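Local coordinates for protein 2,3-dihydroxybenzoate-AMP ligase (Bacillus subtilis, PDB 1MDB) that binds adenosine monophosphate and 2,3-dihydroxy-benzoic acid as a two-part AMP-binding enzyme of the ANL superfamily, at residues Ala23-Phe27 with Glu178-Ser182; Asp29-Asp33 with Leu56-Asp61; Ala124-Asp130 with Leu151-Ala157; Leu211-Val215 with Leu244-Ala249. All coordinates share one frame; numbering follows the deposited sequence.

Interaction 1. Residues Ala23-Phe27 with Glu178-Ser182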
loop_
_atom_site.group_PDB
_atom_site.type_symbol
_atom_site.label_atom_id
_atom_site.label_comp_id
_atom_site.label_asym_id
_atom_site.label_seq_id
_atom_site.Cartn_x
_atom_site.Cartn_y
_atom_site.Cartn_z
ATOM N N ALA A 23 16.754 -15.529 3.091
ATOM C CA ALA A 23 17.808 -15.529 4.100
ATOM C C ALA A 23 17.718 -16.579 5.199
ATOM O O ALA A 23 18.719 -16.884 5.847
ATOM C CB ALA A 23 17.921 -14.145 4.715
ATOM N N GLY A 24 16.535 -17.141 5.417
ATOM C CA GLY A 24 16.401 -18.149 6.453
ATOM C C GLY A 24 16.275 -17.565 7.848
ATOM O O GLY A 24 16.447 -18.275 8.837
ATOM N N GLU A 25 15.972 -16.270 7.932
ATOM C CA GLU A 25 15.801 -15.606 9.222
ATOM C C GLU A 25 14.362 -15.098 9.380
ATOM O O GLU A 25 13.690 -14.751 8.395
ATOM C CB GLU A 25 16.788 -14.437 9.361
ATOM C CG GLU A 25 16.497 -13.233 8.473
ATOM C CD GLU A 25 17.614 -12.191 8.508
ATOM O OE1 GLU A 25 18.172 -11.939 9.601
ATOM O OE2 GLU A 25 17.923 -11.615 7.444
ATOM N N THR A 26 13.889 -15.058 10.621
ATOM C CA THR A 26 12.529 -14.597 10.890
ATOM C C THR A 26 12.521 -13.135 11.310
ATOM O O THR A 26 13.577 -12.552 11.554
ATOM C CB THR A 26 11.887 -15.399 12.020
ATOM O OG1 THR A 26 12.570 -15.110 13.245
ATOM C CG2 THR A 26 11.959 -16.895 11.727
ATOM N N PHE A 27 11.333 -12.536 11.395
ATOM C CA PHE A 27 11.245 -11.146 11.822
ATOM C C PHE A 27 11.764 -11.074 13.251
ATOM O O PHE A 27 12.385 -10.080 13.652
ATOM C CB PHE A 27 9.800 -10.637 11.769
ATOM C CG PHE A 27 9.343 -10.257 10.391
ATOM C CD1 PHE A 27 8.541 -11.112 9.648
ATOM C CD2 PHE A 27 9.722 -9.042 9.832
ATOM C CE1 PHE A 27 8.118 -10.762 8.366
ATOM C CE2 PHE A 27 9.307 -8.681 8.554
ATOM C CZ PHE A 27 8.502 -9.545 7.821
ATOM N N GLU A 178 9.344 -22.649 18.363
ATOM C CA GLU A 178 10.228 -22.318 17.260
ATOM C C GLU A 178 9.439 -21.769 16.084
ATOM O O GLU A 178 8.410 -22.323 15.707
ATOM C CB GLU A 178 11.003 -23.548 16.795
ATOM C CG GLU A 178 11.703 -23.331 15.461
ATOM C CD GLU A 178 12.468 -24.548 15.002
ATOM O OE1 GLU A 178 11.843 -25.623 14.860
ATOM O OE2 GLU A 178 13.691 -24.431 14.783
ATOM N N VAL A 179 9.923 -20.670 15.520
ATOM C CA VAL A 179 9.285 -20.060 14.369
ATOM C C VAL A 179 10.254 -20.242 13.209
ATOM O O VAL A 179 11.416 -19.850 13.300
ATOM C CB VAL A 179 9.038 -18.547 14.569
ATOM C CG1 VAL A 179 8.353 -17.977 13.343
ATOM C CG2 VAL A 179 8.190 -18.305 15.807
ATOM N N LYS A 180 9.774 -20.843 12.127
ATOM C CA LYS A 180 10.593 -21.077 10.951
ATOM C C LYS A 180 10.517 -19.929 9.954
ATOM O O LYS A 180 9.481 -19.279 9.798
ATOM C CB LYS A 180 10.163 -22.365 10.252
ATOM C CG LYS A 180 10.322 -23.629 11.077
ATOM C CD LYS A 180 9.779 -24.806 10.289
ATOM C CE LYS A 180 9.802 -26.090 11.083
ATOM N NZ LYS A 180 9.198 -27.186 10.273
ATOM N N SER A 181 11.630 -19.695 9.279
ATOM C CA SER A 181 11.736 -18.647 8.281
ATOM C C SER A 181 10.765 -18.921 7.140
ATOM O O SER A 181 10.371 -18.007 6.416
ATOM C CB SER A 181 13.163 -18.611 7.727
ATOM O OG SER A 181 13.601 -17.278 7.555
ATOM N N SER A 182 10.386 -20.184 6.985
ATOM C CA SER A 182 9.475 -20.575 5.919
ATOM C C SER A 182 8.000 -20.523 6.323
ATOM O O SER A 182 7.120 -20.741 5.490
ATOM C CB SER A 182 9.828 -21.985 5.429
ATOM O OG SER A 182 9.770 -22.918 6.491
HETATM O O HOH W 1 13.029 -17.516 15.037
#

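Interaction 2. Residues Asp29-Asp33 with Leu56-Asp61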
loop_
_atom_site.group_PDB
_atom_site.type_symbol
_atom_site.label_atom_id
_atom_site.label_comp_id
_atom_site.label_asym_id
_atom_site.label_seq_id
_atom_site.Cartn_x
_atom_site.Cartn_y
_atom_site.Cartn_z
ATOM N N ASP A 29 14.145 -12.826 14.527
ATOM C CA ASP A 29 15.606 -12.787 14.434
ATOM C C ASP A 29 16.048 -11.388 14.040
ATOM O O ASP A 29 16.940 -10.798 14.654
ATOM C CB ASP A 29 16.115 -13.763 13.369
ATOM C CG ASP A 29 15.818 -15.210 13.704
ATOM O OD1 ASP A 29 15.895 -15.580 14.900
ATOM O OD2 ASP A 29 15.529 -15.984 12.764
ATOM N N LEU A 30 15.411 -10.872 12.994
ATOM C CA LEU A 30 15.701 -9.545 12.465
ATOM C C LEU A 30 15.760 -8.512 13.587
ATOM O O LEU A 30 16.737 -7.776 13.708
ATOM C CB LEU A 30 14.631 -9.174 11.430
ATOM C CG LEU A 30 14.810 -7.981 10.492
ATOM C CD1 LEU A 30 13.695 -8.003 9.454
ATOM C CD2 LEU A 30 14.784 -6.682 11.274
ATOM N N LEU A 31 14.720 -8.458 14.414
ATOM C CA LEU A 31 14.686 -7.510 15.524
ATOM C C LEU A 31 15.749 -7.828 16.576
ATOM O O LEU A 31 16.449 -6.931 17.051
ATOM C CB LEU A 31 13.301 -7.508 16.171
ATOM C CG LEU A 31 13.081 -6.676 17.436
ATOM C CD1 LEU A 31 13.564 -5.248 17.247
ATOM C CD2 LEU A 31 11.601 -6.701 17.773
ATOM N N ARG A 32 15.874 -9.104 16.931
ATOM C CA ARG A 32 16.857 -9.522 17.930
ATOM C C ARG A 32 18.248 -9.045 17.537
ATOM O O ARG A 32 18.988 -8.496 18.357
ATOM C CB ARG A 32 16.883 -11.047 18.060
ATOM C CG ARG A 32 17.723 -11.550 19.235
ATOM C CD ARG A 32 17.077 -11.178 20.556
ATOM N NE ARG A 32 15.845 -11.928 20.773
ATOM C CZ ARG A 32 14.884 -11.561 21.616
ATOM N NH1 ARG A 32 15.006 -10.446 22.321
ATOM N NH2 ARG A 32 13.807 -12.320 21.766
ATOM N N ASP A 33 18.588 -9.270 16.272
ATOM C CA ASP A 33 19.880 -8.890 15.724
ATOM C C ASP A 33 20.103 -7.377 15.771
ATOM O O ASP A 33 21.067 -6.901 16.380
ATOM C CB ASP A 33 19.981 -9.393 14.284
ATOM C CG ASP A 33 21.378 -9.260 13.718
ATOM O OD1 ASP A 33 21.876 -8.116 13.630
ATOM O OD2 ASP A 33 21.976 -10.300 13.364
ATOM N N LEU A 56 12.180 -1.668 21.671
ATOM C CA LEU A 56 11.192 -2.403 20.895
ATOM C C LEU A 56 11.407 -3.904 21.082
ATOM O O LEU A 56 10.453 -4.664 21.248
ATOM C CB LEU A 56 11.317 -2.032 19.413
ATOM C CG LEU A 56 10.400 -2.756 18.422
ATOM C CD1 LEU A 56 8.938 -2.567 18.814
ATOM C CD2 LEU A 56 10.655 -2.209 17.018
ATOM N N ASP A 57 12.672 -4.314 21.059
ATOM C CA ASP A 57 13.047 -5.713 21.237
ATOM C C ASP A 57 12.486 -6.233 22.565
ATOM O O ASP A 57 11.817 -7.275 22.612
ATOM C CB ASP A 57 14.575 -5.836 21.238
ATOM C CG ASP A 57 15.053 -7.276 21.171
ATOM O OD1 ASP A 57 15.954 -7.640 21.952
ATOM O OD2 ASP A 57 14.546 -8.044 20.332
ATOM N N THR A 58 12.751 -5.494 23.638
ATOM C CA THR A 58 12.289 -5.880 24.968
ATOM C C THR A 58 10.765 -5.914 25.090
ATOM O O THR A 58 10.210 -6.881 25.591
ATOM C CB THR A 58 12.855 -4.935 26.055
ATOM O OG1 THR A 58 14.284 -5.016 26.064
ATOM C CG2 THR A 58 12.330 -5.331 27.436
ATOM N N ARG A 59 10.089 -4.860 24.640
ATOM C CA ARG A 59 8.635 -4.817 24.719
ATOM C C ARG A 59 8.006 -5.969 23.930
ATOM O O ARG A 59 6.997 -6.531 24.346
ATOM C CB ARG A 59 8.122 -3.465 24.207
ATOM C CG ARG A 59 8.695 -2.280 24.988
ATOM C CD ARG A 59 8.127 -0.935 24.543
ATOM N NE ARG A 59 6.681 -0.861 24.724
ATOM C CZ ARG A 59 6.058 0.094 25.407
ATOM N NH1 ARG A 59 6.755 1.062 25.978
ATOM N NH2 ARG A 59 4.737 0.081 25.518
ATOM N N ALA A 60 8.613 -6.323 22.801
ATOM C CA ALA A 60 8.123 -7.410 21.962
ATOM C C ALA A 60 8.204 -8.766 22.689
ATOM O O ALA A 60 7.287 -9.597 22.581
ATOM C CB ALA A 60 8.925 -7.461 20.667
ATOM N N ASP A 61 9.301 -8.991 23.412
ATOM C CA ASP A 61 9.473 -10.229 24.165
ATOM C C ASP A 61 8.438 -10.268 25.271
ATOM O O ASP A 61 7.687 -11.240 25.419
ATOM C CB ASP A 61 10.855 -10.306 24.812
ATOM C CG ASP A 61 11.925 -10.767 23.861
ATOM O OD1 ASP A 61 11.594 -11.501 22.907
ATOM O OD2 ASP A 61 13.103 -10.409 24.080
HETATM O O HOH W 2 18.526 -8.152 21.213
#

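Interaction 3. Residues Ala124-Asp130 with Leu151-Ala157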
loop_
_atom_site.group_PDB
_atom_site.type_symbol
_atom_site.label_atom_id
_atom_site.label_comp_id
_atom_site.label_asym_id
_atom_site.label_seq_id
_atom_site.Cartn_x
_atom_site.Cartn_y
_atom_site.Cartn_z
ATOM N N ALA A 124 -8.327 -15.048 16.607
ATOM C CA ALA A 124 -8.309 -15.347 18.036
ATOM C C ALA A 124 -8.314 -14.058 18.847
ATOM O O ALA A 124 -8.593 -14.066 20.056
ATOM C CB ALA A 124 -7.074 -16.165 18.383
ATOM N N ALA A 125 -7.996 -12.950 18.181
ATOM C CA ALA A 125 -7.952 -11.648 18.833
ATOM C C ALA A 125 -8.106 -10.495 17.844
ATOM O O ALA A 125 -7.848 -10.630 16.642
ATOM C CB ALA A 125 -6.649 -11.508 19.622
ATOM N N TYR A 126 -8.553 -9.361 18.364
ATOM C CA TYR A 126 -8.780 -8.151 17.573
ATOM C C TYR A 126 -8.073 -7.068 18.356
ATOM O O TYR A 126 -8.366 -6.863 19.537
ATOM C CB TYR A 126 -10.286 -7.865 17.499
ATOM C CG TYR A 126 -10.728 -6.610 16.750
ATOM C CD1 TYR A 126 -11.937 -5.993 17.070
ATOM C CD2 TYR A 126 -9.973 -6.067 15.714
ATOM C CE1 TYR A 126 -12.383 -4.873 16.388
ATOM C CE2 TYR A 126 -10.412 -4.946 15.022
ATOM C CZ TYR A 126 -11.623 -4.354 15.366
ATOM O OH TYR A 126 -12.094 -3.253 14.685
ATOM N N ILE A 127 -7.129 -6.391 17.715
ATOM C CA ILE A 127 -6.362 -5.335 18.374
ATOM C C ILE A 127 -6.642 -3.952 17.773
ATOM O O ILE A 127 -6.421 -3.722 16.580
ATOM C CB ILE A 127 -4.860 -5.645 18.292
ATOM C CG1 ILE A 127 -4.590 -7.011 18.939
ATOM C CG2 ILE A 127 -4.056 -4.550 18.983
ATOM C CD1 ILE A 127 -3.116 -7.431 18.932
ATOM N N ILE A 128 -7.117 -3.037 18.616
ATOM C CA ILE A 128 -7.470 -1.680 18.195
ATOM C C ILE A 128 -6.992 -0.589 19.153
ATOM O O ILE A 128 -6.600 -0.865 20.292
ATOM C CB ILE A 128 -8.999 -1.498 18.128
ATOM C CG1 ILE A 128 -9.613 -1.915 19.471
ATOM C CG2 ILE A 128 -9.596 -2.297 16.977
ATOM C CD1 ILE A 128 -11.052 -1.479 19.658
ATOM N N PRO A 129 -6.993 0.670 18.689
ATOM C CA PRO A 129 -6.573 1.766 19.568
ATOM C C PRO A 129 -7.885 2.146 20.258
ATOM O O PRO A 129 -8.944 1.650 19.863
ATOM C CB PRO A 129 -6.102 2.834 18.582
ATOM C CG PRO A 129 -7.051 2.637 17.412
ATOM C CD PRO A 129 -7.108 1.121 17.288
ATOM N N ASP A 130 -7.851 2.988 21.285
ATOM C CA ASP A 130 -9.108 3.374 21.919
ATOM C C ASP A 130 -9.903 4.249 20.957
ATOM O O ASP A 130 -11.080 4.012 20.697
ATOM C CB ASP A 130 -8.867 4.138 23.232
ATOM C CG ASP A 130 -7.706 5.112 23.151
ATOM O OD1 ASP A 130 -7.360 5.560 22.038
ATOM O OD2 ASP A 130 -7.138 5.444 24.215
ATOM N N LEU A 151 -15.555 -14.026 19.469
ATOM C CA LEU A 151 -14.356 -13.188 19.527
ATOM C C LEU A 151 -14.283 -12.611 20.934
ATOM O O LEU A 151 -14.953 -11.622 21.232
ATOM C CB LEU A 151 -14.452 -12.050 18.503
ATOM C CG LEU A 151 -13.315 -11.014 18.492
ATOM C CD1 LEU A 151 -12.008 -11.703 18.151
ATOM C CD2 LEU A 151 -13.618 -9.905 17.478
ATOM N N LYS A 152 -13.474 -13.212 21.804
ATOM C CA LYS A 152 -13.394 -12.735 23.184
ATOM C C LYS A 152 -12.129 -12.014 23.628
ATOM O O LYS A 152 -12.033 -11.584 24.785
ATOM C CB LYS A 152 -13.685 -13.885 24.148
ATOM C CG LYS A 152 -15.155 -14.287 24.168
ATOM C CD LYS A 152 -15.421 -15.414 25.150
ATOM C CE LYS A 152 -14.655 -16.667 24.764
ATOM N NZ LYS A 152 -15.046 -17.833 25.605
ATOM N N ASN A 153 -11.159 -11.880 22.732
ATOM C CA ASN A 153 -9.938 -11.172 23.082
ATOM C C ASN A 153 -9.855 -9.876 22.286
ATOM O O ASN A 153 -9.311 -9.839 21.185
ATOM C CB ASN A 153 -8.714 -12.052 22.827
ATOM C CG ASN A 153 -8.682 -13.272 23.737
ATOM O OD1 ASN A 153 -8.993 -13.172 24.925
ATOM N ND2 ASN A 153 -8.300 -14.427 23.188
ATOM N N ILE A 154 -10.437 -8.822 22.848
ATOM C CA ILE A 154 -10.443 -7.501 22.229
ATOM C C ILE A 154 -9.402 -6.714 22.987
ATOM O O ILE A 154 -9.587 -6.408 24.160
ATOM C CB ILE A 154 -11.805 -6.792 22.396
ATOM C CG1 ILE A 154 -12.913 -7.619 21.747
ATOM C CG2 ILE A 154 -11.733 -5.381 21.802
ATOM C CD1 ILE A 154 -12.732 -7.841 20.286
ATOM N N ILE A 155 -8.299 -6.402 22.319
ATOM C CA ILE A 155 -7.205 -5.675 22.953
ATOM C C ILE A 155 -7.161 -4.226 22.480
ATOM O O ILE A 155 -7.196 -3.947 21.273
ATOM C CB ILE A 155 -5.872 -6.375 22.658
ATOM C CG1 ILE A 155 -5.955 -7.829 23.141
ATOM C CG2 ILE A 155 -4.728 -5.618 23.315
ATOM C CD1 ILE A 155 -4.877 -8.760 22.574
ATOM N N VAL A 156 -7.081 -3.308 23.435
ATOM C CA VAL A 156 -7.083 -1.887 23.131
ATOM C C VAL A 156 -5.840 -1.154 23.586
ATOM O O VAL A 156 -5.467 -1.212 24.764
ATOM C CB VAL A 156 -8.286 -1.188 23.788
ATOM C CG1 VAL A 156 -8.315 0.279 23.396
ATOM C CG2 VAL A 156 -9.576 -1.892 23.396
ATOM N N ALA A 157 -5.189 -0.464 22.657
ATOM C CA ALA A 157 -4.023 0.312 23.028
ATOM C C ALA A 157 -4.625 1.643 23.444
ATOM O O ALA A 157 -5.044 2.436 22.602
ATOM C CB ALA A 157 -3.064 0.479 21.837
HETATM O O HOH W 3 -11.233 -14.856 21.390
#

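Interaction 4. Residues Leu211-Val215 with Leu244-Ala249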
loop_
_atom_site.group_PDB
_atom_site.type_symbol
_atom_site.label_atom_id
_atom_site.label_comp_id
_atom_site.label_asym_id
_atom_site.label_seq_id
_atom_site.Cartn_x
_atom_site.Cartn_y
_atom_site.Cartn_z
ATOM N N LEU A 211 12.033 -6.736 1.593
ATOM C CA LEU A 211 12.538 -5.611 2.378
ATOM C C LEU A 211 14.017 -5.318 2.047
ATOM O O LEU A 211 14.417 -4.159 1.905
ATOM C CB LEU A 211 12.386 -5.901 3.879
ATOM C CG LEU A 211 10.957 -6.048 4.426
ATOM C CD1 LEU A 211 11.003 -6.428 5.906
ATOM C CD2 LEU A 211 10.193 -4.736 4.237
ATOM N N LYS A 212 14.822 -6.371 1.919
ATOM C CA LYS A 212 16.240 -6.216 1.606
ATOM C C LYS A 212 16.448 -5.575 0.242
ATOM O O LYS A 212 17.331 -4.740 0.073
ATOM C CB LYS A 212 16.956 -7.571 1.627
ATOM C CG LYS A 212 18.477 -7.443 1.725
ATOM C CD LYS A 212 19.197 -8.746 1.398
ATOM C CE LYS A 212 19.193 -9.008 -0.098
ATOM N NZ LYS A 212 19.934 -10.254 -0.465
ATOM N N ARG A 213 15.648 -5.971 -0.742
ATOM C CA ARG A 213 15.784 -5.392 -2.073
ATOM C C ARG A 213 15.328 -3.934 -2.075
ATOM O O ARG A 213 15.967 -3.084 -2.693
ATOM C CB ARG A 213 14.984 -6.201 -3.093
ATOM C CG ARG A 213 15.747 -7.366 -3.708
ATOM C CD ARG A 213 16.572 -6.928 -4.925
ATOM N NE ARG A 213 17.809 -6.233 -4.575
ATOM C CZ ARG A 213 18.424 -5.362 -5.370
ATOM N NH1 ARG A 213 17.914 -5.075 -6.560
ATOM N NH2 ARG A 213 19.552 -4.779 -4.981
ATOM N N SER A 214 14.234 -3.642 -1.375
ATOM C CA SER A 214 13.730 -2.272 -1.307
ATOM C C SER A 214 14.768 -1.381 -0.631
ATOM O O SER A 214 14.947 -0.235 -1.013
ATOM C CB SER A 214 12.416 -2.221 -0.522
ATOM O OG SER A 214 11.422 -3.025 -1.138
ATOM N N VAL A 215 15.436 -1.910 0.389
ATOM C CA VAL A 215 16.466 -1.162 1.095
ATOM C C VAL A 215 17.607 -0.805 0.130
ATOM O O VAL A 215 18.032 0.354 0.033
ATOM C CB VAL A 215 17.036 -1.984 2.280
ATOM C CG1 VAL A 215 18.367 -1.395 2.727
ATOM C CG2 VAL A 215 16.048 -1.972 3.448
ATOM N N LEU A 244 9.057 -1.023 7.908
ATOM C CA LEU A 244 9.809 -2.247 8.145
ATOM C C LEU A 244 11.128 -2.248 7.378
ATOM O O LEU A 244 12.125 -2.801 7.845
ATOM C CB LEU A 244 8.969 -3.478 7.768
ATOM C CG LEU A 244 7.670 -3.631 8.580
ATOM C CD1 LEU A 244 7.076 -4.997 8.298
ATOM C CD2 LEU A 244 7.950 -3.480 10.097
ATOM N N GLY A 245 11.137 -1.648 6.191
ATOM C CA GLY A 245 12.376 -1.589 5.434
ATOM C C GLY A 245 13.365 -0.704 6.183
ATOM O O GLY A 245 14.554 -1.007 6.264
ATOM N N VAL A 246 12.854 0.386 6.747
ATOM C CA VAL A 246 13.675 1.331 7.501
ATOM C C VAL A 246 14.280 0.691 8.757
ATOM O O VAL A 246 15.400 1.021 9.145
ATOM C CB VAL A 246 12.846 2.597 7.884
ATOM C CG1 VAL A 246 13.687 3.570 8.714
ATOM C CG2 VAL A 246 12.367 3.296 6.615
ATOM N N LEU A 247 13.558 -0.235 9.381
ATOM C CA LEU A 247 14.071 -0.894 10.578
ATOM C C LEU A 247 15.093 -1.929 10.132
ATOM O O LEU A 247 16.038 -2.227 10.848
ATOM C CB LEU A 247 12.950 -1.603 11.354
ATOM C CG LEU A 247 11.732 -0.830 11.865
ATOM C CD1 LEU A 247 10.859 -1.787 12.661
ATOM C CD2 LEU A 247 12.143 0.345 12.729
ATOM N N TYR A 248 14.893 -2.475 8.936
ATOM C CA TYR A 248 15.810 -3.469 8.399
ATOM C C TYR A 248 17.187 -2.836 8.230
ATOM O O TYR A 248 18.209 -3.461 8.516
ATOM C CB TYR A 248 15.321 -3.972 7.035
ATOM C CG TYR A 248 16.213 -5.035 6.409
ATOM C CD1 TYR A 248 15.898 -6.393 6.517
ATOM C CD2 TYR A 248 17.380 -4.682 5.728
ATOM C CE1 TYR A 248 16.723 -7.370 5.964
ATOM C CE2 TYR A 248 18.212 -5.648 5.168
ATOM C CZ TYR A 248 17.877 -6.990 5.286
ATOM O OH TYR A 248 18.681 -7.945 4.702
ATOM N N ALA A 249 17.196 -1.594 7.762
ATOM C CA ALA A 249 18.433 -0.864 7.503
ATOM C C ALA A 249 18.999 -0.106 8.695
ATOM O O ALA A 249 20.032 0.543 8.571
ATOM C CB ALA A 249 18.227 0.104 6.334
#

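Interaction 1. Residues Ala23-Phe27 with Glu178-Ser182
Thr26 and Val179 meet where two loops run past each other, and the threonine methyl lies against the second loop. Thr26 CG2 lies anti to its carbonyl carbon, which aims it at residues 178-182: it sits 3.4 Å from Val179 O and 3.7 Å from Ser181 N, pressed against the backbone that joins them. Val179 adds its CG1, 4.1 Å from Thr26 CG2. The same rotation (chi1 67°) places Thr26 OG1 between its own backbone N and carbonyl carbon, facing the first turn of helix 27-38. There Thr26 is the N-cap: OG1 caps a backbone N in that turn, and Asp29 OD2 answers by bonding Thr26 N, the reciprocal pattern of a capping box. Threonine suits this place because one branch serves the helix start while the other packs across the contact. A water lies 3.0 Å from Thr26 OG1 and gives a weak bond of 3.3 Å to Val179 O, so the capping hydroxyl is also linked to the second loop. Ser181 points its short side chain at Gly24 and Glu25. Its OG is modelled 2.7 Å from Glu25 O as a hydrogen-bond donor, but the atom is crowded by a neighbour and its torsion is far from staggered, so this bond is doubtful. Gly24 fits where it is because its backbone turns into the left-handed region (phi 80°), where a CB would press on the carbonyl oxygen of Ala23. Asp205, near the start of helix 204-218, bonds Gly24 N through OD1 and also pairs with the backbone of Ser181.

Interaction 2. Residues Asp29-Asp33 with Leu56-Asp61
Arg32 and Asp61 reach toward each other from opposite directions and meet end-on. Both terminal nitrogens take part, one to each oxygen: Arg32 NH1 lies 2.6 Å from Asp61 OD2, and Arg32 NH2 is also 2.6 Å from Asp61 OD1, which offers its syn lone pair. The guanidinium and carboxylate planes are nearly coplanar, 27° apart, which should limit rotation of either group. A bend at chi2 and another at chi3 fold the arginine chain over toward the second helix; its length and flexibility let an exposed residue reach that far. Asp57 stands differently. Its side chain crosses that of Arg32 at about a right angle, with the planes 72° apart, and its OD1 receives a weak bond of 3.0 Å from Arg32 NH1 near the guanidinium edge. A water donates to both Asp57 OD1 and Arg32 O, tying the carboxylate to the first helix. Asp57 OD2 turns to Arg97 of helix 86-98, which also pairs with Asp61 OD1, so the two aspartates are shared by two arginines. Beside the charged group Leu31 points at the neighbouring helix. Its CD2 comes within 4.0 Å of Ala60 CB and 4.2 Å of Leu56 CG, while its CG passes 3.5 Å from Asp57 OD2. The small alanine makes room for the leucine's branch, and Phe93 of helix 86-98 touches the same leucine. The N-to-C directions of the two helical segments differ by 135°, nearer antiparallel than parallel: a helix-helix interface with a leucine-alanine core and a salt-bridge network beside it, Asp57 and Asp61 one turn apart.

Interaction 3. Residues Ala124-Asp130 with Leu151-Ala157
Tyr126 and Ile154 pair on neighbouring parallel strands, 125-129 and 154-157, joined through helix 137-147 as a beta-alpha-beta crossover, their side chains slanting across each other. The middle is the tight part. Ile155 takes both roles in the ladder: its N donates to Tyr126 O at 2.8 Å, and its O accepts from Ile128 N at 2.8 Å. Branched side chains, which favour extended backbone, fill both faces. On the face of Tyr126 and Ile128, covered by helix 137-147, Ile154 folds its chain back (chi2 -60°) so that CD1 reaches the edge of the tyrosine ring, in its plane, 3.8 Å from Tyr126 CD1. Ile128 CG1 lies 3.9 Å from Val156 CG2. Tyr126 OH finds its partner in Gln81. On the other face Ile127 and Ile155 lie alongside, pointing the same way, Ile127 CG1 4.0 Å from Ile155 CB; Phe67 of helix 53-70 packs on both. The ends are looser. Asp130 N approaches Ala157 O from above the carbonyl plane, and Asp130 OD2 bonds Glu159 N. At the other end buried Leu151 packs on Tyr126 CB, but polar atoms join in: an asparagine suits the place just before the strand because its amide can continue the pairing, Asn153 ND2 donating to Ala124 O at 3.2 Å. That oxygen also accepts from a water, 3.1 Å away, which in turn accepts from Lys152 N.

Interaction 4. Residues Leu211-Val215 with Leu244-Ala249
Tyr248 reaches from helix 244-248 across to helix 211-215, and most of its length is met there. With CG anti to the backbone N (chi1 -179°), the side chain extends straight out from its helix. CB starts beside Val215 CG2, and CD2 comes closer to that same methyl, 3.8 Å from Val215 CG2. CD1 is 4.4 Å from Leu211 CB. Farther out the lysine chain takes over: CE2 nears Lys212 CG at 3.9 Å, CZ lies against the same carbon and Lys212 CB, and OH is only 3.0 Å from Lys212 CG, while Lys212 CA sits over one ring face near the rim. The lysine suits this spot because its aliphatic carbons can pack on the hydroxyl end of the ring while its amino end leads away. Tyr248 also makes a cation-pi contact with Arg34. Leu211 CD2 rests 3.8 Å from Gly245 N and also touches Leu244. Ala249 adds a small methyl against Val215. This is a near-perpendicular helix crossing (-79°), with the segment axes 9.0 Å apart and Gly245, which has no side chain to intervene, at its closest backbone approach. The Leu211 side chain is about 9 Å from the bound 2,3-dihydroxy-benzoic acid. No hydrogen bond joins the two segments: their hold on each other rests on van der Waals packing of aliphatic groups on one another, on the Tyr248 ring and on the backbone of Gly245.

Along the chain, interactions 2 and 3 both fall within the span between the two segments of interaction 1, and interaction 4 follows. Interactions 1 and 2 share helix 27-38, whose start is capped at Thr26, with centres 14 Å apart. Interaction 4 touches both: Phe27 packs on Leu211, and Leu30 packs on Tyr248, so the first turn of that helix abuts the crossing of helices 204-218 and 242-248. Interaction 3 stands apart, 22 Å from interaction 2 and 28 Å from interaction 4 between centres, yet helix 53-70 connects it to interaction 2. The contacts thus run from a parallel strand pair of a mixed sheet through packed helices to the neighbourhood of the 2,3-dihydroxy-benzoic acid pocket.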